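Local coordinates for hypothetical protein Cgl3021 (Corynebacterium glutamicum, PDB 2NSF) that probably catalyses the mycothiol-dependent isomerisation of maleylpyruvate, as a zinc-binding enzyme, at residues A[21-35]-A[179-191]. Residues are numbered along the deposited sequence; the frame is centred on the assembly and turned at random.
Sequences MTTFHDLPLEERLTL and GDIPEVILRTLAA. With SO4 (sulfate ion), chain D.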
loop_
_atom_site.group_PDB
_atom_site.type_symbol
_atom_site.label_atom_id
_atom_site.label_comp_id
_atom_site.label_asym_id
_atom_site.label_seq_id
_atom_site.Cartn_x
_atom_site.Cartn_y
_atom_site.Cartn_z
ATOM N N MET A 21 -21.073 4.248 -3.257
ATOM C CA MET A 21 -19.826 4.109 -2.458
ATOM C C MET A 21 -18.596 4.486 -3.250
ATOM O O MET A 21 -18.087 3.794 -4.154
ATOM C CB MET A 21 -19.625 2.755 -1.828
ATOM C CG MET A 21 -20.868 1.930 -1.640
ATOM S SD MET A 21 -21.057 0.906 -3.099
ATOM C CE MET A 21 -19.909 -0.465 -2.741
ATOM N N THR A 22 -18.124 5.612 -2.783
ATOM C CA THR A 22 -17.048 6.290 -3.337
ATOM C C THR A 22 -15.655 5.730 -3.036
ATOM O O THR A 22 -15.438 4.921 -2.124
ATOM C CB THR A 22 -17.310 7.826 -3.022
ATOM O OG1 THR A 22 -16.107 8.550 -2.928
ATOM C CG2 THR A 22 -18.191 7.971 -1.747
ATOM N N THR A 23 -14.744 6.089 -3.931
ATOM C CA THR A 23 -13.377 5.640 -3.838
ATOM C C THR A 23 -12.548 6.737 -3.228
ATOM O O THR A 23 -12.965 7.892 -3.138
ATOM C CB THR A 23 -12.780 5.326 -5.223
ATOM O OG1 THR A 23 -12.534 6.551 -5.923
ATOM C CG2 THR A 23 -13.728 4.463 -6.034
ATOM N N PHE A 24 -11.353 6.349 -2.821
ATOM C CA PHE A 24 -10.405 7.260 -2.220
ATOM C C PHE A 24 -10.190 8.458 -3.139
ATOM O O PHE A 24 -10.112 9.602 -2.692
ATOM C CB PHE A 24 -9.084 6.524 -2.023
ATOM C CG PHE A 24 -8.051 7.312 -1.289
ATOM C CD1 PHE A 24 -7.969 7.253 0.094
ATOM C CD2 PHE A 24 -7.158 8.122 -1.982
ATOM C CE1 PHE A 24 -7.000 7.988 0.784
ATOM C CE2 PHE A 24 -6.189 8.860 -1.307
ATOM C CZ PHE A 24 -6.111 8.794 0.078
ATOM N N HIS A 25 -10.104 8.182 -4.434
ATOM C CA HIS A 25 -9.851 9.215 -5.429
ATOM C C HIS A 25 -10.908 10.314 -5.538
ATOM O O HIS A 25 -10.580 11.452 -5.883
ATOM C CB HIS A 25 -9.630 8.557 -6.793
ATOM C CG HIS A 25 -8.622 7.448 -6.767
ATOM N ND1 HIS A 25 -7.325 7.632 -6.336
ATOM C CD2 HIS A 25 -8.725 6.140 -7.099
ATOM C CE1 HIS A 25 -6.674 6.484 -6.401
ATOM N NE2 HIS A 25 -7.501 5.562 -6.860
ATOM N N ASP A 26 -12.163 9.986 -5.239
ATOM C CA ASP A 26 -13.256 10.960 -5.317
ATOM C C ASP A 26 -13.306 11.863 -4.089
ATOM O O ASP A 26 -14.013 12.873 -4.081
ATOM C CB ASP A 26 -14.611 10.255 -5.435
ATOM C CG ASP A 26 -14.661 9.255 -6.568
ATOM O OD1 ASP A 26 -14.338 9.630 -7.718
ATOM O OD2 ASP A 26 -15.039 8.091 -6.304
ATOM N N LEU A 27 -12.571 11.495 -3.048
ATOM C CA LEU A 27 -12.562 12.274 -1.819
ATOM C C LEU A 27 -11.835 13.601 -1.976
ATOM O O LEU A 27 -10.933 13.734 -2.806
ATOM C CB LEU A 27 -11.894 11.481 -0.693
ATOM C CG LEU A 27 -12.510 10.141 -0.300
ATOM C CD1 LEU A 27 -11.636 9.467 0.750
ATOM C CD2 LEU A 27 -13.915 10.362 0.232
ATOM N N PRO A 28 -12.237 14.615 -1.193
ATOM C CA PRO A 28 -11.576 15.918 -1.275
ATOM C C PRO A 28 -10.135 15.732 -0.801
ATOM O O PRO A 28 -9.861 14.865 0.030
ATOM C CB PRO A 28 -12.390 16.779 -0.313
ATOM C CG PRO A 28 -13.758 16.175 -0.399
ATOM C CD PRO A 28 -13.455 14.697 -0.369
ATOM N N LEU A 29 -9.221 16.538 -1.329
ATOM C CA LEU A 29 -7.813 16.442 -0.957
ATOM C C LEU A 29 -7.576 16.382 0.550
ATOM O O LEU A 29 -6.798 15.556 1.026
ATOM C CB LEU A 29 -7.035 17.615 -1.554
ATOM C CG LEU A 29 -6.246 17.324 -2.834
ATOM C CD1 LEU A 29 -5.969 18.615 -3.587
ATOM C CD2 LEU A 29 -4.953 16.619 -2.474
ATOM N N GLU A 30 -8.241 17.254 1.302
ATOM C CA GLU A 30 -8.066 17.278 2.750
ATOM C C GLU A 30 -8.401 15.954 3.421
ATOM O O GLU A 30 -7.721 15.543 4.362
ATOM C CB GLU A 30 -8.905 18.394 3.376
ATOM C CG GLU A 30 -8.381 19.791 3.081
ATOM C CD GLU A 30 -6.891 19.926 3.357
ATOM O OE1 GLU A 30 -6.444 19.528 4.459
ATOM O OE2 GLU A 30 -6.167 20.435 2.474
ATOM N N GLU A 31 -9.451 15.291 2.947
ATOM C CA GLU A 31 -9.848 14.014 3.518
ATOM C C GLU A 31 -8.853 12.919 3.151
ATOM O O GLU A 31 -8.638 11.983 3.922
ATOM C CB GLU A 31 -11.264 13.646 3.064
ATOM C CG GLU A 31 -12.341 14.343 3.896
ATOM C CD GLU A 31 -13.723 14.274 3.274
ATOM O OE1 GLU A 31 -14.194 13.156 2.976
ATOM O OE2 GLU A 31 -14.338 15.349 3.095
ATOM N N ARG A 32 -8.240 13.039 1.978
ATOM C CA ARG A 32 -7.251 12.054 1.560
ATOM C C ARG A 32 -5.984 12.229 2.391
ATOM O O ARG A 32 -5.331 11.251 2.754
ATOM C CB ARG A 32 -6.955 12.195 0.066
ATOM C CG ARG A 32 -8.070 11.642 -0.813
ATOM C CD ARG A 32 -7.766 11.814 -2.286
ATOM N NE ARG A 32 -8.181 13.123 -2.779
ATOM C CZ ARG A 32 -7.791 13.639 -3.939
ATOM N NH1 ARG A 32 -6.966 12.962 -4.727
ATOM N NH2 ARG A 32 -8.236 14.831 -4.316
ATOM N N LEU A 33 -5.648 13.479 2.706
ATOM C CA LEU A 33 -4.470 13.761 3.521
ATOM C C LEU A 33 -4.702 13.217 4.930
ATOM O O LEU A 33 -3.801 12.646 5.544
ATOM C CB LEU A 33 -4.204 15.269 3.577
ATOM C CG LEU A 33 -3.021 15.713 4.449
ATOM C CD1 LEU A 33 -1.740 15.039 3.975
ATOM C CD2 LEU A 33 -2.881 17.228 4.390
ATOM N N THR A 34 -5.916 13.391 5.443
ATOM C CA THR A 34 -6.243 12.898 6.770
ATOM C C THR A 34 -6.104 11.379 6.831
ATOM O O THR A 34 -5.561 10.832 7.792
ATOM C CB THR A 34 -7.673 13.305 7.173
ATOM O OG1 THR A 34 -7.737 14.733 7.268
ATOM C CG2 THR A 34 -8.056 12.698 8.528
ATOM N N LEU A 35 -6.589 10.696 5.800
ATOM C CA LEU A 35 -6.502 9.244 5.756
ATOM C C LEU A 35 -5.055 8.772 5.714
ATOM O O LEU A 35 -4.715 7.761 6.319
ATOM C CB LEU A 35 -7.271 8.693 4.549
ATOM C CG LEU A 35 -8.786 8.553 4.751
ATOM C CD1 LEU A 35 -9.443 8.216 3.427
ATOM C CD2 LEU A 35 -9.076 7.471 5.786
ATOM N N GLY A 179 -9.097 -5.403 9.061
ATOM C CA GLY A 179 -10.347 -4.895 9.599
ATOM C C GLY A 179 -10.193 -3.489 10.146
ATOM O O GLY A 179 -11.173 -2.748 10.260
ATOM N N ASP A 180 -8.961 -3.115 10.485
ATOM C CA ASP A 180 -8.668 -1.780 11.006
ATOM C C ASP A 180 -8.708 -0.712 9.918
ATOM O O ASP A 180 -8.883 0.474 10.198
ATOM C CB ASP A 180 -7.268 -1.730 11.639
ATOM C CG ASP A 180 -7.180 -2.487 12.943
ATOM O OD1 ASP A 180 -8.199 -2.553 13.667
ATOM O OD2 ASP A 180 -6.080 -2.998 13.255
ATOM N N ILE A 181 -8.544 -1.140 8.673
ATOM C CA ILE A 181 -8.496 -0.214 7.547
ATOM C C ILE A 181 -9.839 0.366 7.131
ATOM O O ILE A 181 -10.798 -0.375 6.889
ATOM C CB ILE A 181 -7.855 -0.897 6.321
ATOM C CG1 ILE A 181 -6.486 -1.461 6.711
ATOM C CG2 ILE A 181 -7.719 0.098 5.174
ATOM C CD1 ILE A 181 -5.869 -2.357 5.651
ATOM N N PRO A 182 -9.928 1.708 7.051
ATOM C CA PRO A 182 -11.165 2.382 6.654
ATOM C C PRO A 182 -11.722 1.767 5.376
ATOM O O PRO A 182 -10.988 1.490 4.428
ATOM C CB PRO A 182 -10.722 3.825 6.458
ATOM C CG PRO A 182 -9.685 3.983 7.526
ATOM C CD PRO A 182 -8.888 2.694 7.400
ATOM N N GLU A 183 -13.032 1.558 5.357
ATOM C CA GLU A 183 -13.692 0.952 4.215
ATOM C C GLU A 183 -13.397 1.625 2.872
ATOM O O GLU A 183 -13.228 0.943 1.864
ATOM C CB GLU A 183 -15.196 0.917 4.468
ATOM C CG GLU A 183 -15.990 0.153 3.434
ATOM C CD GLU A 183 -17.445 0.027 3.830
ATOM O OE1 GLU A 183 -17.710 -0.525 4.916
ATOM O OE2 GLU A 183 -18.318 0.482 3.063
ATOM N N VAL A 184 -13.335 2.953 2.845
ATOM C CA VAL A 184 -13.071 3.639 1.585
ATOM C C VAL A 184 -11.726 3.192 1.010
ATOM O O VAL A 184 -11.566 3.083 -0.208
ATOM C CB VAL A 184 -13.104 5.185 1.755
ATOM C CG1 VAL A 184 -11.941 5.655 2.619
ATOM C CG2 VAL A 184 -13.080 5.855 0.388
ATOM N N ILE A 185 -10.767 2.907 1.883
ATOM C CA ILE A 185 -9.463 2.447 1.428
ATOM C C ILE A 185 -9.547 0.995 0.970
ATOM O O ILE A 185 -8.967 0.629 -0.051
ATOM C CB ILE A 185 -8.400 2.611 2.535
ATOM C CG1 ILE A 185 -8.081 4.102 2.701
ATOM C CG2 ILE A 185 -7.137 1.823 2.183
ATOM C CD1 ILE A 185 -7.171 4.415 3.859
ATOM N N LEU A 186 -10.281 0.167 1.708
ATOM C CA LEU A 186 -10.436 -1.235 1.328
ATOM C C LEU A 186 -11.162 -1.364 -0.015
ATOM O O LEU A 186 -10.774 -2.171 -0.862
ATOM C CB LEU A 186 -11.218 -2.002 2.403
ATOM C CG LEU A 186 -10.508 -2.251 3.739
ATOM C CD1 LEU A 186 -11.444 -2.993 4.680
ATOM C CD2 LEU A 186 -9.238 -3.073 3.501
ATOM N N ARG A 187 -12.217 -0.573 -0.206
ATOM C CA ARG A 187 -12.970 -0.621 -1.457
ATOM C C ARG A 187 -12.090 -0.217 -2.631
ATOM O O ARG A 187 -12.155 -0.820 -3.704
ATOM C CB ARG A 187 -14.193 0.301 -1.411
ATOM C CG ARG A 187 -15.317 -0.174 -0.501
ATOM C CD ARG A 187 -16.607 0.590 -0.798
ATOM N NE ARG A 187 -16.414 2.037 -0.729
ATOM C CZ ARG A 187 -16.672 2.784 0.340
ATOM N NH1 ARG A 187 -17.148 2.229 1.447
ATOM N NH2 ARG A 187 -16.442 4.088 0.308
ATOM N N THR A 188 -11.270 0.808 -2.425
ATOM C CA THR A 188 -10.386 1.274 -3.486
ATOM C C THR A 188 -9.320 0.222 -3.794
ATOM O O THR A 188 -8.945 0.032 -4.953
ATOM C CB THR A 188 -9.724 2.616 -3.105
ATOM O OG1 THR A 188 -10.748 3.568 -2.777
ATOM C CG2 THR A 188 -8.911 3.163 -4.281
ATOM N N LEU A 189 -8.839 -0.470 -2.763
ATOM C CA LEU A 189 -7.841 -1.521 -2.957
ATOM C C LEU A 189 -8.424 -2.712 -3.716
ATOM O O LEU A 189 -7.774 -3.277 -4.598
ATOM C CB LEU A 189 -7.300 -2.018 -1.608
ATOM C CG LEU A 189 -6.282 -1.156 -0.864
ATOM C CD1 LEU A 189 -6.004 -1.772 0.515
ATOM C CD2 LEU A 189 -4.997 -1.067 -1.685
ATOM N N ALA A 190 -9.645 -3.106 -3.369
ATOM C CA ALA A 190 -10.269 -4.238 -4.045
ATOM C C ALA A 190 -10.382 -3.953 -5.539
ATOM O O ALA A 190 -10.094 -4.817 -6.375
ATOM C CB ALA A 190 -11.647 -4.504 -3.458
ATOM N N ALA A 191 -10.810 -2.740 -5.871
ATOM C CA ALA A 191 -10.958 -2.332 -7.261
ATOM C C ALA A 191 -9.605 -2.231 -7.954
ATOM O O ALA A 191 -9.421 -2.749 -9.054
ATOM C CB ALA A 191 -11.679 -0.991 -7.340
HETATM S S SO4 D . -8.482 -9.578 9.346
HETATM O O1 SO4 D . -7.842 -10.060 10.590
HETATM O O2 SO4 D . -8.722 -8.120 9.312
HETATM O O3 SO4 D . -7.889 -10.122 8.110
HETATM O O4 SO4 D . -9.810 -10.160 9.381
#
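Residues 21-27, the N-terminal arm, and Leu35 of helix 29-49 pack against the start of helix 183-199 and Pro182, its N-cap residue, joining the helical zinc-binding part of the chain to the C-terminal part. Two side chains of 183-199 grip the arm by its backbone. Arg187 NH2 donates to Thr22 O at 2.8 Å, nearly straight (168°) and in the guanidinium plane. Its NE adds a weak bond to the same oxygen. Met21 CB lies over one face of the guanidinium, toward its rim, 3.5 Å from Arg187 NE. NH1 forms a salt bridge with Glu183 OE2, although the hydrogen bond is bent and weak; together with the Thr22 bonds it probably limits the group's rotation. The next residue, Thr188, accepts from Phe24 N through OG1 at 2.8 Å and gives its own proton to Val184 O. With chi1 at -55°, OG1 lies beside the backbone N of Thr188, where it can serve both partners.

The rest of the contact is mainly apolar. Val184 splits its methyls: CG2 meets Leu27 CD1 tip to tip at 3.9 Å, while CG1 is 3.7 Å from Leu35 CD1. Leu35 CD2 slides past the Pro182 ring and reaches Ile185 CD1 at 4.1 Å. The Phe24 ring runs alongside Ile185, and Arg32 CG lies over one of its faces, toward the rim. Trp159 and Trp166 of helix 156-171, which carries the zinc ligands Glu164 and His168, pack beside this layer. Directional bonds to main-chain atoms thus set where the arm lies, while apolar side chains, Phe24 and Pro182 among them, pack the rest of the join.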